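Local coordinates for alpha-pyrone synthesis polyketide synthase-like Pks18 (Mycobacterium tuberculosis, PDB 1TED), which probably builds tri- and tetraketide alpha-pyrones by extending medium- and long-chain acyl-CoA starters with malonyl-CoA, as a homodimeric type III polyketide synthase, at residues A[100-103]-A[104-108]; A[108-111]-A[112-116]. All blocks are in the same frame, centred on the assembly; numbering follows the deposited sequence.

Contact 1. Residues A[100-103]-A[104-108]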
loop_
_atom_site.group_PDB
_atom_site.type_symbol
_atom_site.label_atom_id
_atom_site.label_comp_id
_atom_site.label_asym_id
_atom_site.label_seq_id
_atom_site.Cartn_x
_atom_site.Cartn_y
_atom_site.Cartn_z
ATOM N N ALA A 100 -15.514 11.930 -16.216
ATOM C CA ALA A 100 -14.584 10.915 -16.684
ATOM C C ALA A 100 -13.133 11.358 -16.864
ATOM O O ALA A 100 -12.439 10.841 -17.734
ATOM C CB ALA A 100 -15.113 10.329 -18.006
ATOM N N THR A 101 -12.667 12.285 -16.035
ATOM C CA THR A 101 -11.293 12.767 -16.141
ATOM C C THR A 101 -10.317 12.139 -15.133
ATOM O O THR A 101 -9.165 12.573 -15.025
ATOM C CB THR A 101 -11.242 14.295 -15.951
ATOM O OG1 THR A 101 -11.913 14.642 -14.728
ATOM C CG2 THR A 101 -11.899 15.008 -17.136
ATOM N N ILE A 102 -10.773 11.130 -14.398
ATOM C CA ILE A 102 -9.929 10.489 -13.397
ATOM C C ILE A 102 -8.548 10.028 -13.896
ATOM O O ILE A 102 -7.533 10.254 -13.222
ATOM C CB ILE A 102 -10.656 9.291 -12.748
ATOM C CG1 ILE A 102 -9.810 8.718 -11.605
ATOM C CG2 ILE A 102 -10.936 8.235 -13.782
ATOM C CD1 ILE A 102 -9.517 9.719 -10.497
ATOM N N ARG A 103 -8.498 9.394 -15.070
ATOM C CA ARG A 103 -7.223 8.913 -15.616
ATOM C C ARG A 103 -6.244 10.054 -15.905
ATOM O O ARG A 103 -5.048 9.932 -15.649
ATOM C CB ARG A 103 -7.451 8.101 -16.898
ATOM C CG ARG A 103 -6.199 7.380 -17.408
ATOM C CD ARG A 103 -5.722 6.295 -16.436
ATOM N NE ARG A 103 -4.433 5.721 -16.820
ATOM C CZ ARG A 103 -4.251 4.818 -17.785
ATOM N NH1 ARG A 103 -5.278 4.352 -18.491
ATOM N NH2 ARG A 103 -3.031 4.384 -18.052
ATOM N N ASP A 104 -6.748 11.163 -16.436
ATOM C CA ASP A 104 -5.887 12.300 -16.734
ATOM C C ASP A 104 -5.387 12.973 -15.472
ATOM O O ASP A 104 -4.289 13.526 -15.457
ATOM C CB ASP A 104 -6.618 13.326 -17.607
ATOM C CG ASP A 104 -6.767 12.865 -19.047
ATOM O OD1 ASP A 104 -6.041 11.929 -19.457
ATOM O OD2 ASP A 104 -7.599 13.444 -19.778
ATOM N N ARG A 105 -6.189 12.920 -14.413
ATOM C CA ARG A 105 -5.824 13.529 -13.138
ATOM C C ARG A 105 -4.716 12.739 -12.431
ATOM O O ARG A 105 -3.903 13.319 -11.703
ATOM C CB ARG A 105 -7.067 13.657 -12.247
ATOM C CG ARG A 105 -8.090 14.712 -12.714
ATOM C CD ARG A 105 -9.416 14.525 -11.977
ATOM N NE ARG A 105 -10.453 15.493 -12.328
ATOM C CZ ARG A 105 -10.637 16.661 -11.720
ATOM N NH1 ARG A 105 -9.848 17.034 -10.719
ATOM N NH2 ARG A 105 -11.638 17.447 -12.094
ATOM N N MET A 106 -4.672 11.424 -12.647
ATOM C CA MET A 106 -3.630 10.592 -12.054
ATOM C C MET A 106 -2.325 10.881 -12.815
ATOM O O MET A 106 -1.228 10.827 -12.245
ATOM C CB MET A 106 -3.997 9.113 -12.170
ATOM C CG MET A 106 -5.375 8.767 -11.620
ATOM S SD MET A 106 -5.508 8.973 -9.833
ATOM C CE MET A 106 -6.065 10.728 -9.703
ATOM N N HIS A 107 -2.442 11.159 -14.114
ATOM C CA HIS A 107 -1.268 11.517 -14.904
ATOM C C HIS A 107 -0.864 12.898 -14.394
ATOM O O HIS A 107 0.320 13.199 -14.240
ATOM C CB HIS A 107 -1.595 11.577 -16.405
ATOM C CG HIS A 107 -1.496 10.251 -17.096
ATOM N ND1 HIS A 107 -0.318 9.536 -17.169
ATOM C CD2 HIS A 107 -2.431 9.497 -17.722
ATOM C CE1 HIS A 107 -0.532 8.397 -17.806
ATOM N NE2 HIS A 107 -1.807 8.348 -18.151
ATOM N N LEU A 108 -1.850 13.740 -14.115
ATOM C CA LEU A 108 -1.534 15.063 -13.592
ATOM C C LEU A 108 -0.808 14.892 -12.263
ATOM O O LEU A 108 0.127 15.634 -11.954
ATOM C CB LEU A 108 -2.798 15.895 -13.384
ATOM C CG LEU A 108 -2.975 17.108 -14.305
ATOM C CD1 LEU A 108 -4.129 17.960 -13.780
ATOM C CD2 LEU A 108 -1.693 17.940 -14.357
HETATM O O HOH W 1 -13.116 16.996 -14.443
#
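Thr101 OG1 is gripped by two partners in the first turn of helix 102-125: it accepts a nearly straight bond from Arg105 NE (2.9 Å, 167° at the hydrogen) and donates to a water 2.7 Å from OG1. The same water accepts from Arg105 NH2, so hydroxyl, water and guanidinium close a small ring, with both oxygens in the guanidinium plane. Thr101 holds the N-cap position, but its hydroxyl serves the arginine instead of capping the helix; a chi1 of 53° tucks OG1 between backbone N and carbonyl carbon. Arg105 runs extended past Thr101 O, which also accepts from Arg105 N at 3.1 Å. Its NH1 bonds to the carbonyls of Val207 and Ala209. One residue along, the Met106 chain, bent at chi2 and chi3, crosses that of Ile102 with CE 3.7 Å from Ile102 CD1. Arg103 NE is 3.9 Å from His107 NE2, a proximity without a bond, and the two planes are 21° apart. The Arg103 guanidinium is taken by Glu276 and Asn269 of the second subunit. Arg105 thus spends its donors within the subunit, which fixes how its guanidinium is turned, whereas Arg103 reaches across the dimer interface to the Glu276 carboxylate.

Contact 2. Residues A[108-111]-A[112-116]; sequences LFYE and HAVPL
Phe109 and Tyr110 each offer a ring face to the residue four positions on, and these two CH-pi contacts are the tight part of this helical stretch. Val114 CG2 sits over the centre of the Tyr110 ring, 3.5 Å from its centroid and 11° off the normal, so the methyl touches all six ring carbons. Ala113 CB lies over one face of Phe109, displaced toward the rim, with CE2 and CZ nearest at 3.8 Å. Both aromatic side chains leave the helix with CG anti to the backbone N (chi1 -173° for Tyr110), which sends the rings forward along the helix to meet these methyl groups. Beneath them the backbone bonds Ala113 N to Phe109 O (2.7 Å) and Val114 N to Tyr110 O (3.1 Å) keep each pair in step. Val151 and Leu204 pack against both Phe109 and Ala113, and Ala154 against both Tyr110 and Val114.

The Glu111 and His112 flank is looser. The imidazole and carboxylate run alongside each other, 18° from parallel, but Glu111 OE2 comes no nearer than 4.0 Å to His112 CE1, and Glu111 is exposed. The His112 ring turns its edge to Leu108 O, which lies in the ring plane, and ND1 makes a weak bond of 3.3 Å to this oxygen, already the acceptor for His112 N. Leu108 CD2 lies beside the same ring. Pro115 has no N-H to give, so Glu111 O faces its CD and CG and the helix kinks there.

Dispersion and CH-pi contacts thus carry the aromatic flank, buried at Phe109 and Ala113. On the polar flank, the weak bond from ND1 would be consistent with a proton on that nitrogen, and the Glu111 carboxylate, near but not touching, might slightly favour a protonated imidazole.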
loop_
_atom_site.group_PDB
_atom_site.type_symbol
_atom_site.label_atom_id
_atom_site.label_comp_id
_atom_site.label_asym_id
_atom_site.label_seq_id
_atom_site.Cartn_x
_atom_site.Cartn_y
_atom_site.Cartn_z
ATOM N N LEU A 108 -1.850 13.740 -14.115
ATOM C CA LEU A 108 -1.534 15.063 -13.592
ATOM C C LEU A 108 -0.808 14.892 -12.263
ATOM O O LEU A 108 0.127 15.634 -11.954
ATOM C CB LEU A 108 -2.798 15.895 -13.384
ATOM C CG LEU A 108 -2.975 17.108 -14.305
ATOM C CD1 LEU A 108 -4.129 17.960 -13.780
ATOM C CD2 LEU A 108 -1.693 17.940 -14.357
ATOM N N PHE A 109 -1.238 13.906 -11.482
ATOM C CA PHE A 109 -0.616 13.634 -10.191
ATOM C C PHE A 109 0.841 13.243 -10.412
ATOM O O PHE A 109 1.752 13.804 -9.802
ATOM C CB PHE A 109 -1.351 12.493 -9.470
ATOM C CG PHE A 109 -0.600 11.934 -8.284
ATOM C CD1 PHE A 109 -0.740 12.496 -7.019
ATOM C CD2 PHE A 109 0.281 10.860 -8.444
ATOM C CE1 PHE A 109 -0.016 11.997 -5.930
ATOM C CE2 PHE A 109 1.004 10.360 -7.369
ATOM C CZ PHE A 109 0.857 10.928 -6.109
ATOM N N TYR A 110 1.059 12.279 -11.297
ATOM C CA TYR A 110 2.411 11.812 -11.561
ATOM C C TYR A 110 3.315 12.946 -12.003
ATOM O O TYR A 110 4.405 13.121 -11.472
ATOM C CB TYR A 110 2.398 10.725 -12.636
ATOM C CG TYR A 110 3.744 10.066 -12.850
ATOM C CD1 TYR A 110 4.214 9.091 -11.971
ATOM C CD2 TYR A 110 4.548 10.418 -13.936
ATOM C CE1 TYR A 110 5.450 8.475 -12.167
ATOM C CE2 TYR A 110 5.789 9.808 -14.143
ATOM C CZ TYR A 110 6.228 8.839 -13.255
ATOM O OH TYR A 110 7.446 8.248 -13.451
ATOM N N GLU A 111 2.849 13.718 -12.978
ATOM C CA GLU A 111 3.623 14.832 -13.521
ATOM C C GLU A 111 4.155 15.785 -12.449
ATOM O O GLU A 111 5.314 16.191 -12.502
ATOM C CB GLU A 111 2.772 15.605 -14.531
ATOM C CG GLU A 111 3.497 16.720 -15.257
ATOM C CD GLU A 111 2.557 17.540 -16.124
ATOM O OE1 GLU A 111 1.664 16.936 -16.763
ATOM O OE2 GLU A 111 2.711 18.781 -16.167
ATOM N N HIS A 112 3.319 16.140 -11.475
ATOM C CA HIS A 112 3.754 17.052 -10.412
ATOM C C HIS A 112 4.341 16.364 -9.188
ATOM O O HIS A 112 5.170 16.947 -8.489
ATOM C CB HIS A 112 2.605 17.964 -9.953
ATOM C CG HIS A 112 2.220 19.002 -10.958
ATOM N ND1 HIS A 112 1.258 18.786 -11.921
ATOM C CD2 HIS A 112 2.689 20.254 -11.170
ATOM C CE1 HIS A 112 1.150 19.860 -12.683
ATOM N NE2 HIS A 112 2.007 20.766 -12.248
ATOM N N ALA A 113 3.920 15.132 -8.922
ATOM C CA ALA A 113 4.411 14.423 -7.743
ATOM C C ALA A 113 5.893 14.052 -7.836
ATOM O O ALA A 113 6.650 14.237 -6.874
ATOM C CB ALA A 113 3.559 13.169 -7.486
ATOM N N VAL A 114 6.304 13.552 -8.999
ATOM C CA VAL A 114 7.685 13.132 -9.220
ATOM C C VAL A 114 8.734 14.187 -8.858
ATOM O O VAL A 114 9.596 13.944 -8.016
ATOM C CB VAL A 114 7.895 12.680 -10.689
ATOM C CG1 VAL A 114 9.371 12.374 -10.942
ATOM C CG2 VAL A 114 7.019 11.461 -10.985
ATOM N N PRO A 115 8.681 15.368 -9.497
ATOM C CA PRO A 115 9.649 16.437 -9.208
ATOM C C PRO A 115 9.729 16.766 -7.716
ATOM O O PRO A 115 10.816 16.881 -7.146
ATOM C CB PRO A 115 9.105 17.619 -10.010
ATOM C CG PRO A 115 8.425 16.965 -11.149
ATOM C CD PRO A 115 7.723 15.796 -10.530
ATOM N N LEU A 116 8.561 16.919 -7.097
ATOM C CA LEU A 116 8.485 17.251 -5.685
ATOM C C LEU A 116 9.018 16.162 -4.761
ATOM O O LEU A 116 9.731 16.458 -3.806
ATOM C CB LEU A 116 7.039 17.586 -5.302
ATOM C CG LEU A 116 6.826 18.017 -3.848
ATOM C CD1 LEU A 116 7.619 19.282 -3.560
ATOM C CD2 LEU A 116 5.354 18.253 -3.611
#

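In the fold
Contacts 1 and 2 follow one another on a single helix, 102-125, in the N-terminal half of this thiolase-fold chain; their centres are about 12 Å apart and Leu108 belongs to both. Contact 1 comes first, at the helix start, where the second subunit reaches the chain and where the Arg105 side chain is about 7 Å from that of His221, a probable substrate-binding residue, and from bound myristic acid. Contact 2 continues inward, its centre about 17 Å from the chain centre against about 23 Å for contact 1, and packs on strand 196-204 of the large mixed sheet and on helix 151-159. One helix thus joins dimer interface, the surroundings of the acyl ligand and the central sheet.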